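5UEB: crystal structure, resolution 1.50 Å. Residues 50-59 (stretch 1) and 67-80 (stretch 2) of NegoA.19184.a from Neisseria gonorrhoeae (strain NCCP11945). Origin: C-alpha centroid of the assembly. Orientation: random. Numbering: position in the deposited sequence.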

# COMPACT_ATOMS: atom_id res chain seq x y z
N ASN B 50 0.63 4.45 7.16
CA ASN B 50 1.58 4.36 6.05
C ASN B 50 1.86 5.69 5.38
O ASN B 50 2.26 5.72 4.21
CB ASN B 50 1.16 3.29 5.03
CG ASN B 50 0.89 1.95 5.67
OD1 ASN B 50 -0.19 1.37 5.51
ND2 ASN B 50 1.86 1.45 6.41
N LEU B 51 1.66 6.80 6.09
CA LEU B 51 1.90 8.14 5.57
C LEU B 51 2.65 9.00 6.59
O LEU B 51 2.50 8.83 7.80
CB LEU B 51 0.57 8.83 5.21
CG LEU B 51 -0.14 8.24 4.00
CD1 LEU B 51 -1.54 8.86 3.87
CD2 LEU B 51 0.67 8.52 2.75
N ALA B 52 3.46 9.92 6.08
CA ALA B 52 4.25 10.79 6.94
C ALA B 52 4.29 12.20 6.37
O ALA B 52 4.10 12.42 5.17
CB ALA B 52 5.69 10.28 7.10
N LEU B 53 4.55 13.14 7.27
CA LEU B 53 4.82 14.52 6.90
C LEU B 53 5.83 14.58 5.75
O LEU B 53 6.85 13.89 5.77
CB LEU B 53 5.41 15.23 8.12
CG LEU B 53 5.85 16.69 7.97
CD1 LEU B 53 4.63 17.58 7.75
CD2 LEU B 53 6.65 17.15 9.19
N ASN B 54 5.52 15.41 4.75
CA ASN B 54 6.36 15.68 3.60
C ASN B 54 6.46 14.51 2.62
O ASN B 54 7.23 14.59 1.66
CB ASN B 54 7.72 16.28 3.98
CG ASN B 54 7.58 17.67 4.56
OD1 ASN B 54 6.70 18.43 4.15
ND2 ASN B 54 8.42 18.02 5.52
N ASP B 55 5.65 13.46 2.79
CA ASP B 55 5.46 12.50 1.71
C ASP B 55 4.80 13.19 0.52
O ASP B 55 4.02 14.13 0.67
CB ASP B 55 4.52 11.37 2.17
CG ASP B 55 5.21 10.33 3.06
OD1 ASP B 55 6.44 10.42 3.32
OD2 ASP B 55 4.50 9.41 3.51
N ILE B 56 5.13 12.70 -0.69
CA ILE B 56 4.50 13.16 -1.92
C ILE B 56 3.59 12.05 -2.42
O ILE B 56 4.03 10.90 -2.55
CB ILE B 56 5.54 13.55 -2.99
CG1 ILE B 56 6.39 14.73 -2.50
CG2 ILE B 56 4.85 13.93 -4.30
CD1 ILE B 56 7.61 15.00 -3.38
N VAL B 57 2.33 12.38 -2.69
CA VAL B 57 1.33 11.38 -3.03
C VAL B 57 0.60 11.80 -4.30
O VAL B 57 0.50 12.99 -4.63
CB VAL B 57 0.33 11.12 -1.89
CG1 VAL B 57 1.05 10.65 -0.62
CG2 VAL B 57 -0.51 12.38 -1.61
N ALA B 58 0.11 10.80 -5.02
CA ALA B 58 -0.77 11.00 -6.17
C ALA B 58 -2.21 11.07 -5.69
O ALA B 58 -2.59 10.45 -4.70
CB ALA B 58 -0.61 9.86 -7.17
N ILE B 59 -3.03 11.82 -6.44
CA ILE B 59 -4.38 12.13 -6.01
C ILE B 59 -5.36 11.83 -7.14
O ILE B 59 -4.98 11.72 -8.31
CB ILE B 59 -4.50 13.60 -5.57
CG1 ILE B 59 -4.17 14.52 -6.74
CG2 ILE B 59 -3.54 13.88 -4.41
CD1 ILE B 59 -4.21 16.03 -6.39
N PHE B 67 -8.70 13.13 -3.37
CA PHE B 67 -8.50 11.94 -2.55
C PHE B 67 -7.11 11.36 -2.76
O PHE B 67 -6.60 11.34 -3.88
CB PHE B 67 -9.54 10.86 -2.86
CG PHE B 67 -10.93 11.27 -2.51
CD1 PHE B 67 -11.73 11.93 -3.44
CD2 PHE B 67 -11.43 11.03 -1.24
CE1 PHE B 67 -13.01 12.32 -3.11
CE2 PHE B 67 -12.70 11.41 -0.90
CZ PHE B 67 -13.50 12.07 -1.84
N PHE B 68 -6.52 10.85 -1.68
CA PHE B 68 -5.27 10.11 -1.80
C PHE B 68 -5.47 8.92 -2.72
O PHE B 68 -6.45 8.18 -2.58
CB PHE B 68 -4.85 9.61 -0.41
CG PHE B 68 -3.75 8.58 -0.44
CD1 PHE B 68 -2.42 8.97 -0.55
CD2 PHE B 68 -4.04 7.23 -0.36
CE1 PHE B 68 -1.41 8.03 -0.58
CE2 PHE B 68 -3.03 6.27 -0.39
CZ PHE B 68 -1.70 6.68 -0.49
N ASP B 69 -4.53 8.70 -3.64
CA ASP B 69 -4.56 7.49 -4.46
C ASP B 69 -3.42 6.54 -4.16
O ASP B 69 -3.66 5.36 -3.89
CB ASP B 69 -4.59 7.82 -5.95
CG ASP B 69 -4.92 6.59 -6.78
OD1 ASP B 69 -6.11 6.25 -6.88
OD2 ASP B 69 -3.99 5.94 -7.28
N HIS B 70 -2.17 7.00 -4.24
CA HIS B 70 -1.02 6.16 -3.93
C HIS B 70 0.18 7.03 -3.62
O HIS B 70 0.22 8.22 -3.95
CB HIS B 70 -0.72 5.16 -5.07
CG HIS B 70 -0.38 5.80 -6.38
ND1 HIS B 70 -1.34 6.16 -7.31
CD2 HIS B 70 0.82 6.10 -6.94
CE1 HIS B 70 -0.74 6.68 -8.37
NE2 HIS B 70 0.57 6.65 -8.18
N LEU B 71 1.17 6.42 -2.97
CA LEU B 71 2.41 7.10 -2.62
C LEU B 71 3.27 7.28 -3.87
O LEU B 71 3.41 6.36 -4.68
CB LEU B 71 3.16 6.26 -1.58
CG LEU B 71 4.49 6.81 -1.06
CD1 LEU B 71 4.27 8.07 -0.25
CD2 LEU B 71 5.20 5.74 -0.22
N ILE B 72 3.83 8.48 -4.03
CA ILE B 72 4.79 8.76 -5.09
C ILE B 72 6.22 8.71 -4.57
O ILE B 72 7.08 8.05 -5.15
CB ILE B 72 4.49 10.12 -5.77
CG1 ILE B 72 3.22 10.02 -6.62
CG2 ILE B 72 5.68 10.57 -6.63
CD1 ILE B 72 3.36 9.17 -7.88
N LYS B 73 6.50 9.42 -3.47
CA LYS B 73 7.85 9.44 -2.90
C LYS B 73 7.75 9.60 -1.40
O LYS B 73 7.26 10.62 -0.91
CB LYS B 73 8.68 10.57 -3.51
CG LYS B 73 10.11 10.65 -2.98
CD LYS B 73 10.88 11.79 -3.65
CE LYS B 73 12.33 11.81 -3.19
NZ LYS B 73 13.06 12.99 -3.73
N ALA B 74 8.20 8.59 -0.66
CA ALA B 74 8.25 8.72 0.79
C ALA B 74 9.31 9.73 1.20
O ALA B 74 10.39 9.81 0.60
CB ALA B 74 8.56 7.36 1.43
N SER B 75 9.00 10.53 2.22
CA SER B 75 9.98 11.47 2.76
C SER B 75 11.09 10.77 3.53
O SER B 75 12.18 11.34 3.65
CB SER B 75 9.29 12.44 3.71
OG SER B 75 8.71 11.74 4.81
N GLY B 76 10.85 9.57 4.04
CA GLY B 76 11.75 8.96 4.99
C GLY B 76 11.44 9.25 6.43
O GLY B 76 12.07 8.66 7.32
N ASN B 77 10.49 10.15 6.70
CA ASN B 77 10.05 10.41 8.06
C ASN B 77 9.25 9.22 8.58
O ASN B 77 8.68 8.44 7.82
CB ASN B 77 9.15 11.64 8.10
CG ASN B 77 9.93 12.94 7.91
OD1 ASN B 77 11.06 13.06 8.37
ND2 ASN B 77 9.31 13.91 7.26
N THR B 78 9.22 9.09 9.91
CA THR B 78 8.46 8.07 10.62
C THR B 78 7.31 8.75 11.36
O THR B 78 7.47 9.84 11.90
CB THR B 78 9.39 7.39 11.64
OG1 THR B 78 10.36 6.60 10.94
CG2 THR B 78 8.63 6.51 12.62
N THR B 79 6.13 8.10 11.37
CA THR B 79 4.96 8.58 12.11
C THR B 79 4.63 7.57 13.21
O THR B 79 4.40 6.39 12.92
CB THR B 79 3.76 8.71 11.18
OG1 THR B 79 4.11 9.51 10.04
CG2 THR B 79 2.56 9.37 11.91
N ILE B 80 4.58 8.04 14.46
CA ILE B 80 4.28 7.22 15.63
C ILE B 80 3.03 7.80 16.29
O ILE B 80 2.99 9.01 16.57
CB ILE B 80 5.45 7.22 16.63
CG1 ILE B 80 6.76 6.76 15.96
CG2 ILE B 80 5.10 6.36 17.85
CD1 ILE B 80 6.72 5.34 15.42
O HOH W 1 4.76 12.24 10.02
O HOH W 2 8.79 12.97 -0.13
O HOH W 3 10.60 16.43 6.63
O HOH W 4 8.30 8.33 5.00

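Stretch 1 runs through a loop into strand 56-59, which pairs antiparallel with strand 67-71 and beyond, to Lys73. At the loop, Leu51 O accepts a hydrogen bond from Thr79 OG1 (2.8 Å), while its nonpolar CD2 lies 4.0 Å from Phe68 CE1. The small Ala52 fits close against stretch 2, its CB 3.8 Å from Asn77 CB. Ala52 to Asp55 form a type II turn, closed by Asp55 N to Ala52 O (3.0 Å). Leu53 O accepts a hydrogen bond from Asn77 ND2 (2.9 Å). Asn54 follows, with a positive phi of 71° that asparagine tolerates well. Asp55 uses both carboxylate oxygens: OD2 accepts from Ala52 N (2.8 Å), bracing the turn, and OD1 accepts from Ser75 N (2.8 Å), tying it to stretch 2.

Antiparallel pairing begins at Ile56, whose N donates to Lys73 O (3.0 Å) and whose apolar side chain packs on Ile72, Ile56 CG2 lying 4.1 Å from Ile72 CB. Ile56 O accepts from both Lys73 N (3.0 Å) and Ile72 N (2.8 Å), within a bulge that shifts the register by one. Branched Val57 places CG1 3.6 Å from Phe68 CE1, at the ring edge. Ala58 bonds through N to His70 O and through O to Asp69 N (both 2.8 Å); its compact CB sits over the His70 ring face, 3.6 Å from the centroid. After a second bulge, Ile59 CA approaches Phe67 O at 3.2 Å, a CA-H...O contact.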